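Local coordinates for protein A151R (African swine fever virus Georgia 2007/1, PDB 7CMA) that is a zinc-binding non-structural viral protein, possibly with a redox-related role, and may pair with a second copy through its N-terminal helix, at the interface of chains A and B. Coordinates in Å, arbitrary orientation; residue numbers count along the deposited sequence, not the author numbering. Chains: chain A/B, A151R.

The interface of chains A and B. Residues chain A 12, 15-16, 19; chain B 5, 8-9.
With CG1 beside its backbone N (chi1 -65°) and CD1 extended beyond it (chi2 -179°), B:Ile5 sends a straight ethyl arm across to chain A, while its CG2 methyl branches off towards A:Leu12 and A:Lys16. The two branches from CB let one residue serve several neighbours at a helix-helix contact. Its CG1 lies 3.5 Å from CG of A:Glu15, the two side chains meeting at a slant. The terminal CD1 reaches on to the helix backbone, 3.7 Å from the carbonyl O of A:Glu15, and comes within 4.0 Å of CB of A:Glu19. On the other branch, CG2 rests 3.8 Å from CG of A:Lys16, whose aliphatic stem thus joins the packing.

A:Leu12 fills the next position along the seam. Its CD1 methyl packs 3.8 Å from CB of B:Met8, the two side chains running past each other in opposite senses, and also lies 4.0 Å from CG of B:Met9. Extended at chi2, B:Met8 puts its thioether SD 4.0 Å from CA of A:Leu12; a bend at chi3 (-85°) then turns the terminal methyl towards A:Glu15, though its exact placement is doubtful. The side chains of B:Met8 and A:Glu15 cross at close to a right angle.

Two-fold symmetry repeats this patch with the chains exchanged, although the crystal alone does not establish a dimer in solution. All seven residues belong to helix 3-28 of their respective chains, and these N-terminal helices run antiparallel, with the globular bodies at opposite ends.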
# COMPACT_ATOMS: atom_id res chain seq x y z
N LEU A 12 2.22 -3.03 10.41
CA LEU A 12 2.22 -3.81 9.15
C LEU A 12 3.58 -3.66 8.45
O LEU A 12 4.13 -4.70 8.03
CB LEU A 12 1.08 -3.32 8.24
CG LEU A 12 1.03 -3.99 6.87
CD1 LEU A 12 0.79 -5.49 7.01
CD2 LEU A 12 -0.04 -3.35 5.99
N GLU A 15 5.99 -5.84 10.42
CA GLU A 15 5.80 -7.29 10.15
C GLU A 15 6.42 -7.63 8.79
O GLU A 15 7.08 -8.69 8.69
CB GLU A 15 4.32 -7.66 10.22
CG GLU A 15 4.09 -9.11 10.63
CD GLU A 15 4.59 -9.48 12.02
OE1 GLU A 15 4.75 -8.56 12.86
OE2 GLU A 15 4.83 -10.68 12.25
N LYS A 16 6.27 -6.75 7.80
CA LYS A 16 6.72 -7.01 6.41
C LYS A 16 8.25 -6.89 6.35
O LYS A 16 8.87 -7.75 5.73
CB LYS A 16 6.04 -6.06 5.43
CG LYS A 16 4.58 -6.39 5.11
CD LYS A 16 4.15 -6.00 3.71
CE LYS A 16 3.21 -4.81 3.69
NZ LYS A 16 3.88 -3.57 4.18
N GLU A 19 9.86 -9.82 8.18
CA GLU A 19 9.70 -11.03 7.33
C GLU A 19 10.76 -10.99 6.21
O GLU A 19 11.44 -12.00 6.01
CB GLU A 19 8.29 -11.11 6.75
CG GLU A 19 7.97 -12.45 6.10
CD GLU A 19 7.71 -13.60 7.07
OE1 GLU A 19 7.74 -13.35 8.30
OE2 GLU A 19 7.53 -14.74 6.60
N ILE B 5 0.40 -11.32 8.16
CA ILE B 5 0.53 -10.11 7.29
C ILE B 5 -0.72 -10.01 6.41
O ILE B 5 -1.26 -8.90 6.29
CB ILE B 5 1.83 -10.15 6.47
CG1 ILE B 5 3.07 -10.07 7.36
CG2 ILE B 5 1.83 -9.06 5.40
CD1 ILE B 5 4.39 -10.08 6.61
N MET B 8 -3.41 -8.80 8.82
CA MET B 8 -3.13 -7.38 9.15
C MET B 8 -3.57 -6.50 7.98
O MET B 8 -4.18 -5.46 8.24
CB MET B 8 -1.64 -7.16 9.43
CG MET B 8 -1.33 -7.06 10.91
SD MET B 8 0.43 -6.77 11.23
CE MET B 8 1.04 -8.45 11.20
N MET B 9 -3.32 -6.94 6.74
CA MET B 9 -3.67 -6.19 5.51
C MET B 9 -5.20 -6.08 5.40
O MET B 9 -5.67 -4.98 5.04
CB MET B 9 -3.11 -6.87 4.26
CG MET B 9 -1.66 -6.50 3.98
SD MET B 9 -0.88 -7.60 2.76
CE MET B 9 -1.81 -7.16 1.29